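Local atomic coordinates of agmatinase (PDB entry 4DZ4), a protein that probably hydrolyses agmatine to putrescine and urea at a centre of two manganese ions, as a member of the arginase family. Residues 15-18 / 23-26; 86-91 / 274-279; 252-257 / 266-271. One frame throughout, in Å; residues are numbered along the deposited sequence.

Contact 1. Residues 15-18 / 23-26. With EDO (1,2-ethanediol), chain Y.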
ATOM      1  N   ILE B  15     -29.075   1.955 -13.375  1.00 13.13           N
ATOM      2  CA  ILE B  15     -30.252   1.275 -12.858  1.00 13.63           C
ATOM      3  C   ILE B  15     -31.545   2.068 -13.094  1.00 14.59           C
ATOM      4  O   ILE B  15     -32.622   1.560 -12.817  1.00 15.59           O
ATOM      5  CB  ILE B  15     -30.100   0.877 -11.348  1.00 13.57           C
ATOM      6  CG1 ILE B  15     -29.966   2.114 -10.421  1.00 13.78           C
ATOM      7  CG2 ILE B  15     -28.941  -0.134 -11.198  1.00 12.79           C
ATOM      8  CD1 ILE B  15     -30.138   1.839  -8.918  1.00 13.76           C
ATOM      9  N   ARG B  16     -31.419   3.304 -13.583  1.00 14.97           N
ATOM     10  CA  ARG B  16     -32.556   4.221 -13.734  1.00 15.90           C
ATOM     11  C   ARG B  16     -32.925   4.523 -15.197  1.00 17.07           C
ATOM     12  O   ARG B  16     -34.104   4.783 -15.511  1.00 17.92           O
ATOM     13  CB  ARG B  16     -32.294   5.549 -13.003  1.00 15.95           C
ATOM     14  CG  ARG B  16     -32.179   5.448 -11.482  1.00 15.82           C
ATOM     15  CD  ARG B  16     -31.772   6.803 -10.896  1.00 16.10           C
ATOM     16  NE  ARG B  16     -32.857   7.779 -10.995  1.00 16.68           N
ATOM     17  CZ  ARG B  16     -32.723   9.106 -10.880  1.00 17.21           C
ATOM     18  NH1 ARG B  16     -31.528   9.659 -10.672  1.00 17.00           N
ATOM     19  NH2 ARG B  16     -33.800   9.894 -10.955  1.00 17.81           N
ATOM     20  N   ARG B  17     -31.949   4.533 -16.098  1.00 17.06           N
ATOM     21  CA  ARG B  17     -32.250   4.867 -17.507  1.00 18.28           C
ATOM     22  C   ARG B  17     -33.227   3.883 -18.158  1.00 18.62           C
ATOM     23  O   ARG B  17     -33.003   2.680 -18.179  1.00 17.99           O
ATOM     24  CB  ARG B  17     -30.970   4.944 -18.357  1.00 18.53           C
ATOM     25  CG  ARG B  17     -30.281   6.298 -18.346  1.00 19.66           C
ATOM     26  CD  ARG B  17     -29.229   6.393 -19.452  1.00 19.69           C
ATOM     27  NE  ARG B  17     -28.424   5.195 -19.372  1.00 18.94           N
ATOM     28  CZ  ARG B  17     -27.329   5.060 -18.643  1.00 18.32           C
ATOM     29  NH1 ARG B  17     -26.828   6.074 -17.932  1.00 18.25           N
ATOM     30  NH2 ARG B  17     -26.745   3.877 -18.616  1.00 17.75           N
ATOM     31  N   PRO B  18     -34.308   4.407 -18.740  1.00 19.42           N
ATOM     32  CA  PRO B  18     -35.310   3.549 -19.356  1.00 19.98           C
ATOM     33  C   PRO B  18     -34.883   2.962 -20.712  1.00 19.95           C
ATOM     34  O   PRO B  18     -35.460   1.970 -21.130  1.00 21.32           O
ATOM     35  CB  PRO B  18     -36.502   4.495 -19.569  1.00 20.99           C
ATOM     36  CG  PRO B  18     -35.893   5.863 -19.629  1.00 20.75           C
ATOM     37  CD  PRO B  18     -34.713   5.826 -18.695  1.00 19.80           C
ATOM     38  N   SER B  23     -26.322   8.917 -22.203  1.00 19.59           N
ATOM     39  CA  SER B  23     -25.622   9.037 -20.925  1.00 19.31           C
ATOM     40  C   SER B  23     -26.449   9.864 -19.960  1.00 19.50           C
ATOM     41  O   SER B  23     -27.389  10.562 -20.365  1.00 19.60           O
ATOM     42  CB  SER B  23     -24.281   9.719 -21.119  1.00 19.81           C
ATOM     43  OG  SER B  23     -23.476   8.967 -22.004  1.00 19.76           O
ATOM     44  N   SER B  24     -26.111   9.786 -18.683  1.00 18.62           N
ATOM     45  CA  SER B  24     -26.773  10.646 -17.714  1.00 19.31           C
ATOM     46  C   SER B  24     -25.774  11.118 -16.689  1.00 18.83           C
ATOM     47  O   SER B  24     -24.761  10.468 -16.481  1.00 19.62           O
ATOM     48  CB  SER B  24     -27.991   9.976 -17.071  1.00 19.82           C
ATOM     49  OG  SER B  24     -27.696   8.712 -16.572  1.00 19.68           O
ATOM     50  N   ILE B  25     -26.078  12.236 -16.039  1.00 18.99           N
ATOM     51  CA  ILE B  25     -25.158  12.881 -15.110  1.00 18.60           C
ATOM     52  C   ILE B  25     -24.814  11.968 -13.919  1.00 17.04           C
ATOM     53  O   ILE B  25     -25.697  11.347 -13.337  1.00 16.16           O
ATOM     54  CB  ILE B  25     -25.789  14.187 -14.581  1.00 20.48           C
ATOM     55  CG1 ILE B  25     -26.083  15.163 -15.735  1.00 22.23           C
ATOM     56  CG2 ILE B  25     -24.905  14.826 -13.518  1.00 21.32           C
ATOM     57  CD1 ILE B  25     -24.847  15.591 -16.505  1.00 23.58           C
ATOM     58  N   GLU B  26     -23.524  11.890 -13.570  1.00 15.96           N
ATOM     59  CA  GLU B  26     -23.098  11.214 -12.336  1.00 15.44           C
ATOM     60  C   GLU B  26     -22.104  12.076 -11.560  1.00 15.21           C
ATOM     61  O   GLU B  26     -21.330  12.812 -12.162  1.00 15.84           O
ATOM     62  CB  GLU B  26     -22.385   9.879 -12.662  1.00 15.34           C
ATOM     63  CG  GLU B  26     -23.235   8.926 -13.488  1.00 15.18           C
ATOM     64  CD  GLU B  26     -24.112   7.995 -12.659  1.00 15.39           C
ATOM     65  OE1 GLU B  26     -24.196   8.130 -11.410  1.00 15.36           O
ATOM     66  OE2 GLU B  26     -24.745   7.109 -13.279  1.00 15.70           O
TER
HETATM   67  C1  EDO Y 410     -19.840  10.264 -15.184  1.00 29.98           C
HETATM   68  O1  EDO Y 410     -21.125  10.385 -15.802  1.00 36.56           O
HETATM   69  C2  EDO Y 410     -19.272  11.585 -14.682  1.00 27.36           C
HETATM   70  O2  EDO Y 410     -19.157  11.591 -13.275  1.00 26.10           O
HETATM   71  O   HOH W   1     -25.019   7.278 -15.849  1.00 15.71           O
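Arg17 reaches across to Ser24 with one branch of its guanidinium: NH1 donates to Ser24 OG at 3.1 Å. The bond is bent, with an N-H...O angle of 140°, and the hydroxyl sits at the edge of the guanidinium, 16° out of its plane. Ser24 meets it because its OG lies between the backbone N and the carbonyl carbon (chi1 51°), while the Arg17 chain bends at chi3 to bring NH1 round. A short hydroxyl suits this place, since it can accept from the arginine close to its own backbone. The bond spans a short N-terminal turn that follows helix 13-16 and precedes the edge strand 39-40 of the arginase-type parallel sheet. The other branch of Arg17, NH2, is held by Arg37 O and Asn39 OD1, so a long side chain ties the turn to strand 39-40 and the residues leading into it.

Water adds a second, indirect link. One molecule donates to Glu26 OE2 at 2.6 Å and to Ser24 O, and accepts a weak bond from Arg17 NH1. It therefore stands between groups that would carry opposite charges, Arg17 NH1 and Glu26 OE2 being 5.2 Å apart. Glu26 also accepts from the backbone N of Asp12 and Gly13.

Contact 2. Residues 86-91 / 274-279. With EDO (1,2-ethanediol), chain T.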
ATOM      1  N   TYR B  86     -11.816  10.705 -25.843  1.00 16.35           N
ATOM      2  CA  TYR B  86     -10.838  11.445 -26.608  1.00 16.90           C
ATOM      3  C   TYR B  86      -9.990  10.484 -27.455  1.00 16.67           C
ATOM      4  O   TYR B  86      -9.634   9.421 -26.963  1.00 16.45           O
ATOM      5  CB  TYR B  86      -9.933  12.231 -25.657  1.00 16.83           C
ATOM      6  CG  TYR B  86      -9.108  13.255 -26.378  1.00 17.43           C
ATOM      7  CD1 TYR B  86      -9.647  14.503 -26.683  1.00 18.06           C
ATOM      8  CD2 TYR B  86      -7.803  12.966 -26.788  1.00 17.44           C
ATOM      9  CE1 TYR B  86      -8.911  15.456 -27.367  1.00 19.09           C
ATOM     10  CE2 TYR B  86      -7.054  13.904 -27.474  1.00 18.38           C
ATOM     11  CZ  TYR B  86      -7.620  15.143 -27.757  1.00 19.02           C
ATOM     12  OH  TYR B  86      -6.926  16.083 -28.425  1.00 20.06           O
ATOM     13  N   PRO B  87      -9.641  10.848 -28.717  1.00 17.34           N
ATOM     14  CA  PRO B  87      -9.879  12.078 -29.457  1.00 18.19           C
ATOM     15  C   PRO B  87     -11.191  12.020 -30.238  1.00 18.68           C
ATOM     16  O   PRO B  87     -11.498  12.958 -30.966  1.00 19.78           O
ATOM     17  CB  PRO B  87      -8.703  12.112 -30.448  1.00 18.73           C
ATOM     18  CG  PRO B  87      -8.447  10.665 -30.746  1.00 18.13           C
ATOM     19  CD  PRO B  87      -8.781   9.913 -29.484  1.00 17.36           C
ATOM     20  N   TRP B  88     -11.933  10.916 -30.066  1.00 18.47           N
ATOM     21  CA  TRP B  88     -13.203  10.651 -30.776  1.00 18.99           C
ATOM     22  C   TRP B  88     -14.164  11.812 -30.810  1.00 19.71           C
ATOM     23  O   TRP B  88     -14.670  12.211 -31.885  1.00 20.63           O
ATOM     24  CB  TRP B  88     -13.888   9.454 -30.115  1.00 18.17           C
ATOM     25  CG  TRP B  88     -12.996   8.233 -30.050  1.00 17.93           C
ATOM     26  CD1 TRP B  88     -12.312   7.713 -28.936  1.00 17.19           C
ATOM     27  CD2 TRP B  88     -12.661   7.344 -31.168  1.00 18.20           C
ATOM     28  NE1 TRP B  88     -11.598   6.581 -29.289  1.00 17.29           N
ATOM     29  CE2 TRP B  88     -11.775   6.304 -30.625  1.00 17.94           C
ATOM     30  CE3 TRP B  88     -12.995   7.312 -32.519  1.00 19.34           C
ATOM     31  CZ2 TRP B  88     -11.265   5.282 -31.428  1.00 18.42           C
ATOM     32  CZ3 TRP B  88     -12.480   6.275 -33.316  1.00 19.39           C
ATOM     33  CH2 TRP B  88     -11.632   5.296 -32.785  1.00 19.04           C
ATOM     34  N   GLY B  89     -14.486  12.343 -29.633  1.00 19.46           N
ATOM     35  CA  GLY B  89     -15.257  13.584 -29.563  1.00 20.49           C
ATOM     36  C   GLY B  89     -16.747  13.407 -29.807  1.00 21.08           C
ATOM     37  O   GLY B  89     -17.439  14.368 -30.147  1.00 22.65           O
ATOM     38  N   PHE B  90     -17.230  12.177 -29.665  1.00 20.24           N
ATOM     39  CA  PHE B  90     -18.666  11.921 -29.674  1.00 20.82           C
ATOM     40  C   PHE B  90     -19.017  11.166 -28.406  1.00 20.14           C
ATOM     41  O   PHE B  90     -18.146  10.552 -27.792  1.00 18.91           O
ATOM     42  CB  PHE B  90     -19.086  11.145 -30.946  1.00 21.00           C
ATOM     43  CG  PHE B  90     -18.267   9.904 -31.220  1.00 20.57           C
ATOM     44  CD1 PHE B  90     -18.379   8.775 -30.410  1.00 19.58           C
ATOM     45  CD2 PHE B  90     -17.383   9.863 -32.303  1.00 20.96           C
ATOM     46  CE1 PHE B  90     -17.617   7.642 -30.659  1.00 19.31           C
ATOM     47  CE2 PHE B  90     -16.626   8.730 -32.559  1.00 20.34           C
ATOM     48  CZ  PHE B  90     -16.745   7.619 -31.745  1.00 19.83           C
ATOM     49  N   ASP B  91     -20.287  11.211 -28.004  1.00 20.44           N
ATOM     50  CA  ASP B  91     -20.750  10.315 -26.952  1.00 20.03           C
ATOM     51  C   ASP B  91     -21.176   9.043 -27.673  1.00 19.74           C
ATOM     52  O   ASP B  91     -22.157   9.062 -28.418  1.00 20.29           O
ATOM     53  CB  ASP B  91     -21.927  10.914 -26.176  1.00 20.67           C
ATOM     54  CG  ASP B  91     -22.470   9.954 -25.116  1.00 20.83           C
ATOM     55  OD1 ASP B  91     -22.135   8.756 -25.147  1.00 20.41           O
ATOM     56  OD2 ASP B  91     -23.194  10.424 -24.227  1.00 22.00           O
ATOM     57  N   ILE B 274      -2.325   2.447 -30.959  1.00 13.36           N
ATOM     58  CA  ILE B 274      -2.561   1.287 -31.833  1.00 13.68           C
ATOM     59  C   ILE B 274      -4.051   0.921 -31.875  1.00 13.38           C
ATOM     60  O   ILE B 274      -4.641   0.865 -32.959  1.00 13.83           O
ATOM     61  CB  ILE B 274      -1.700   0.069 -31.419  1.00 13.28           C
ATOM     62  CG1 ILE B 274      -0.208   0.405 -31.552  1.00 13.44           C
ATOM     63  CG2 ILE B 274      -2.035  -1.149 -32.284  1.00 13.53           C
ATOM     64  CD1 ILE B 274       0.682  -0.564 -30.771  1.00 12.94           C
ATOM     65  N   VAL B 275      -4.663   0.715 -30.717  1.00 12.32           N
ATOM     66  CA  VAL B 275      -6.076   0.301 -30.661  1.00 12.71           C
ATOM     67  C   VAL B 275      -6.988   1.306 -31.348  1.00 13.26           C
ATOM     68  O   VAL B 275      -7.868   0.928 -32.152  1.00 13.87           O
ATOM     69  CB  VAL B 275      -6.538   0.002 -29.221  1.00 12.02           C
ATOM     70  CG1 VAL B 275      -8.054  -0.274 -29.161  1.00 12.28           C
ATOM     71  CG2 VAL B 275      -5.782  -1.230 -28.714  1.00 11.51           C
ATOM     72  N   ARG B 276      -6.731   2.586 -31.108  1.00 13.26           N
ATOM     73  CA  ARG B 276      -7.552   3.630 -31.692  1.00 14.28           C
ATOM     74  C   ARG B 276      -7.505   3.667 -33.214  1.00 15.31           C
ATOM     75  O   ARG B 276      -8.429   4.200 -33.844  1.00 16.05           O
ATOM     76  CB  ARG B 276      -7.176   4.993 -31.133  1.00 14.49           C
ATOM     77  CG  ARG B 276      -7.627   5.181 -29.687  1.00 14.13           C
ATOM     78  CD  ARG B 276      -7.030   6.459 -29.133  1.00 14.61           C
ATOM     79  NE  ARG B 276      -7.209   6.559 -27.671  1.00 14.77           N
ATOM     80  CZ  ARG B 276      -6.565   7.459 -26.929  1.00 15.18           C
ATOM     81  NH1 ARG B 276      -5.722   8.315 -27.513  1.00 15.34           N
ATOM     82  NH2 ARG B 276      -6.762   7.517 -25.618  1.00 15.17           N
ATOM     83  N   GLY B 277      -6.453   3.108 -33.803  1.00 15.58           N
ATOM     84  CA  GLY B 277      -6.286   3.162 -35.254  1.00 17.09           C
ATOM     85  C   GLY B 277      -6.860   1.956 -36.000  1.00 17.50           C
ATOM     86  O   GLY B 277      -6.698   1.845 -37.225  1.00 18.15           O
ATOM     87  N   LEU B 278      -7.498   1.041 -35.262  1.00 17.07           N
ATOM     88  CA  LEU B 278      -7.918  -0.250 -35.827  1.00 18.03           C
ATOM     89  C   LEU B 278      -9.312  -0.246 -36.467  1.00 18.92           C
ATOM     90  O   LEU B 278      -9.916  -1.299 -36.633  1.00 19.26           O
ATOM     91  CB  LEU B 278      -7.829  -1.349 -34.769  1.00 17.72           C
ATOM     92  CG  LEU B 278      -6.391  -1.769 -34.475  1.00 17.88           C
ATOM     93  CD1 LEU B 278      -6.411  -2.765 -33.340  1.00 17.88           C
ATOM     94  CD2 LEU B 278      -5.677  -2.335 -35.683  1.00 18.83           C
ATOM     95  N   GLY B 279      -9.794   0.932 -36.831  1.00 19.82           N
ATOM     96  CA  GLY B 279     -11.113   1.092 -37.466  1.00 21.72           C
ATOM     97  C   GLY B 279     -11.377   0.328 -38.751  1.00 23.07           C
ATOM     98  O   GLY B 279     -12.535   0.087 -39.098  1.00 24.57           O
TER
HETATM   99  C1  EDO T 405     -20.142  12.402 -22.191  1.00 28.22           C
HETATM  100  O1  EDO T 405     -19.999  11.441 -23.252  1.00 26.47           O
HETATM  101  C2  EDO T 405     -21.331  12.060 -21.314  1.00 30.31           C
HETATM  102  O2  EDO T 405     -22.492  12.335 -22.113  1.00 34.84           O
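The flat end of Arg276 lies beneath the backbone carbonyl of Tyr86, whose O stands 3.6 Å above the guanidinium plane and over its centre. Nothing in this approach uses an N-H of the arginine; the oxygen rests on the face, where its partial negative charge would be attracted to the cation. Pro87 CD also lies over this face, 4.0 Å from Arg276 NH1, and meets the methylene Arg276 CD at 3.9 Å; the cis peptide bond before the proline sets its ring next to the Tyr86 carbonyl. Trp88 meets the root of the same side chain: CZ2 is 4.0 Å from Arg276 CG, and CH2 lies 3.5 Å from Arg276 O. The indole and guanidinium planes stand 79° apart, so they are not stacked. Arginine suits the site because its methylene chain, extended from CG to NE, offers the proline and tryptophan a nonpolar flank before the charge begins.

Asp311 reaches both partners from helix 300-323. Its OD2 forms a salt bridge with Arg276 NE, and its OD1 accepts from Trp88 NE1, so one carboxylate joins the two side chains. The indole also packs on Cys314, Leu315 and Gln318 of that helix, and Tyr86 OH bonds to Asp216 of a neighbouring subunit. The contact is surface packing of an alpha/beta fold of the arginase type: the loop leading to strand 98-103 is laid against the C-terminal end of helix 268-276, with Asp311 of helix 300-323 bonded to both.

Contact 3. Residues 252-257 / 266-271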
ATOM      1  N   PRO B 252       5.203  -3.141 -16.579  1.00  7.89           N
ATOM      2  CA  PRO B 252       4.763  -3.085 -15.161  1.00  7.94           C
ATOM      3  C   PRO B 252       4.654  -1.680 -14.568  1.00  7.92           C
ATOM      4  O   PRO B 252       3.891  -1.483 -13.614  1.00  7.87           O
ATOM      5  CB  PRO B 252       5.829  -3.930 -14.437  1.00  8.00           C
ATOM      6  CG  PRO B 252       6.225  -4.988 -15.494  1.00  8.40           C
ATOM      7  CD  PRO B 252       6.208  -4.205 -16.810  1.00  8.16           C
ATOM      8  N   ALA B 253       5.370  -0.698 -15.115  1.00  8.25           N
ATOM      9  CA  ALA B 253       5.206   0.680 -14.629  1.00  8.55           C
ATOM     10  C   ALA B 253       3.785   1.199 -14.850  1.00  8.44           C
ATOM     11  O   ALA B 253       3.240   1.947 -14.003  1.00  8.72           O
ATOM     12  CB  ALA B 253       6.210   1.619 -15.293  1.00  8.85           C
ATOM     13  N   PHE B 254       3.195   0.806 -15.991  1.00  8.55           N
ATOM     14  CA  PHE B 254       1.866   1.244 -16.372  1.00  8.39           C
ATOM     15  C   PHE B 254       0.815   0.244 -15.909  1.00  8.24           C
ATOM     16  O   PHE B 254      -0.346   0.630 -15.687  1.00  8.64           O
ATOM     17  CB  PHE B 254       1.775   1.361 -17.900  1.00  8.90           C
ATOM     18  CG  PHE B 254       2.762   2.325 -18.474  1.00  9.13           C
ATOM     19  CD1 PHE B 254       2.440   3.684 -18.608  1.00  9.42           C
ATOM     20  CD2 PHE B 254       4.024   1.880 -18.876  1.00  9.67           C
ATOM     21  CE1 PHE B 254       3.372   4.575 -19.120  1.00  9.90           C
ATOM     22  CE2 PHE B 254       4.966   2.778 -19.360  1.00  9.97           C
ATOM     23  CZ  PHE B 254       4.637   4.120 -19.496  1.00 10.27           C
ATOM     24  N   ALA B 255       1.213  -1.024 -15.745  1.00  7.89           N
ATOM     25  CA  ALA B 255       0.243  -2.083 -15.402  1.00  7.81           C
ATOM     26  C   ALA B 255       0.865  -2.971 -14.301  1.00  7.58           C
ATOM     27  O   ALA B 255       1.194  -4.133 -14.556  1.00  7.90           O
ATOM     28  CB  ALA B 255      -0.098  -2.926 -16.656  1.00  8.05           C
ATOM     29  N   PRO B 256       1.018  -2.421 -13.080  1.00  7.82           N
ATOM     30  CA  PRO B 256       1.601  -3.245 -11.993  1.00  7.76           C
ATOM     31  C   PRO B 256       0.632  -4.329 -11.513  1.00  7.86           C
ATOM     32  O   PRO B 256       1.060  -5.350 -10.936  1.00  8.03           O
ATOM     33  CB  PRO B 256       1.851  -2.221 -10.872  1.00  8.27           C
ATOM     34  CG  PRO B 256       0.879  -1.078 -11.140  1.00  7.93           C
ATOM     35  CD  PRO B 256       0.882  -1.002 -12.663  1.00  7.72           C
ATOM     36  N   GLY B 257      -0.657  -4.080 -11.731  1.00  7.95           N
ATOM     37  CA  GLY B 257      -1.721  -4.940 -11.219  1.00  8.75           C
ATOM     38  C   GLY B 257      -1.991  -6.111 -12.134  1.00  9.03           C
ATOM     39  O   GLY B 257      -3.038  -6.190 -12.744  1.00  8.99           O
ATOM     40  N   LEU B 266       5.056  -2.077 -23.258  1.00 10.09           N
ATOM     41  CA  LEU B 266       4.489  -0.894 -23.885  1.00 11.13           C
ATOM     42  C   LEU B 266       3.986   0.129 -22.889  1.00 10.81           C
ATOM     43  O   LEU B 266       3.581  -0.211 -21.783  1.00 10.71           O
ATOM     44  CB  LEU B 266       3.325  -1.314 -24.793  1.00 11.79           C
ATOM     45  CG  LEU B 266       3.651  -1.756 -26.227  1.00 13.47           C
ATOM     46  CD1 LEU B 266       4.666  -2.844 -26.364  1.00 13.89           C
ATOM     47  CD2 LEU B 266       2.379  -2.145 -26.972  1.00 13.58           C
ATOM     48  N   SER B 267       3.992   1.401 -23.285  1.00 10.94           N
ATOM     49  CA  SER B 267       3.267   2.412 -22.532  1.00 10.76           C
ATOM     50  C   SER B 267       1.758   2.351 -22.866  1.00 10.47           C
ATOM     51  O   SER B 267       1.386   1.825 -23.911  1.00 10.11           O
ATOM     52  CB  SER B 267       3.801   3.811 -22.855  1.00 11.47           C
ATOM     53  OG  SER B 267       3.569   4.156 -24.221  1.00 12.01           O
ATOM     54  N   SER B 268       0.904   2.901 -21.998  1.00 10.20           N
ATOM     55  CA  SER B 268      -0.514   2.988 -22.368  1.00 10.51           C
ATOM     56  C   SER B 268      -0.675   3.894 -23.611  1.00 11.16           C
ATOM     57  O   SER B 268      -1.568   3.646 -24.433  1.00 11.45           O
ATOM     58  CB  SER B 268      -1.390   3.446 -21.195  1.00 10.45           C
ATOM     59  OG  SER B 268      -0.887   4.668 -20.703  1.00 11.72           O
ATOM     60  N   ALA B 269       0.173   4.931 -23.747  1.00 11.21           N
ATOM     61  CA  ALA B 269       0.116   5.801 -24.923  1.00 11.99           C
ATOM     62  C   ALA B 269       0.306   4.990 -26.208  1.00 12.38           C
ATOM     63  O   ALA B 269      -0.460   5.168 -27.192  1.00 13.02           O
ATOM     64  CB  ALA B 269       1.154   6.920 -24.846  1.00 12.51           C
ATOM     65  N   GLN B 270       1.327   4.144 -26.237  1.00 12.13           N
ATOM     66  CA  GLN B 270       1.563   3.289 -27.424  1.00 12.89           C
ATOM     67  C   GLN B 270       0.386   2.354 -27.695  1.00 12.45           C
ATOM     68  O   GLN B 270      -0.086   2.240 -28.827  1.00 12.82           O
ATOM     69  CB  GLN B 270       2.831   2.435 -27.290  1.00 13.26           C
ATOM     70  CG  GLN B 270       4.165   3.163 -27.299  1.00 14.50           C
ATOM     71  CD  GLN B 270       5.321   2.247 -26.893  1.00 15.52           C
ATOM     72  OE1 GLN B 270       5.309   1.622 -25.815  1.00 15.16           O
ATOM     73  NE2 GLN B 270       6.316   2.130 -27.766  1.00 16.21           N
ATOM     74  N   ALA B 271      -0.061   1.652 -26.661  1.00 11.63           N
ATOM     75  CA  ALA B 271      -1.147   0.696 -26.840  1.00 11.26           C
ATOM     76  C   ALA B 271      -2.423   1.376 -27.351  1.00 11.60           C
ATOM     77  O   ALA B 271      -3.115   0.850 -28.239  1.00 11.64           O
ATOM     78  CB  ALA B 271      -1.417  -0.072 -25.535  1.00 11.06           C
TER
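One face of the Phe254 ring is covered by the backbone that leads into helix 268-276. Ser267 CA lies over its centre in a CH-pi contact, 3.7 Å from the centroid and 13° off the ring normal. On the same face Ser268 N sits 3.8 Å above the plane, displaced toward the rim, and Ser267 CB comes within 3.5 Å of Phe254 CZ. Leu266 O approaches Phe254 CD2 obliquely at 3.6 Å. A broad aromatic ring suits this position, since it spreads over the backbone of three successive residues, whose side chains are two small serines and a leucine directed away from it. Beyond the segments, Phe254 packs on Asp251 of one neighbouring subunit and on Phe254 of another, which places the contact where subunits of the hexamer meet.

Ser267 is the N-cap of the helix. Its short side chain, with OG set between backbone N and carbonyl carbon (chi1 65°), can turn back to accept from Gln270 N at 3.0 Å; in return Gln270 OE1 accepts from Ser267 N at 2.9 Å, on a lone pair and in the carbonyl plane. This reciprocal pair is a capping box. With Ser267 N and OG thus engaged by Gln270, the contact with Phe254 rests on a CH-pi interaction and van der Waals packing against backbone, with no hydrogen bond between the segments.

From the N terminus, contact 1 comes first, closing a short turn with four residues between its segments and beginning on the last residues of helix 13-16. Contact 2 opens later, at 86-91, and closes only at 274-279, spanning 182 residues that include much of the central parallel sheet. Contact 3 is nested within that span, where 252-257 and 266-271 close the loop between strand 240-246 and helix 268-276. Contacts 2 and 3 share that helix, one at its C-terminal end and the other at its start, and both adjoin the same neighbouring subunit. Contacts 1 and 2 follow in series yet touch, Ser23 OG lying 2.7 Å from Asp91 OD2, a probable hydrogen bond.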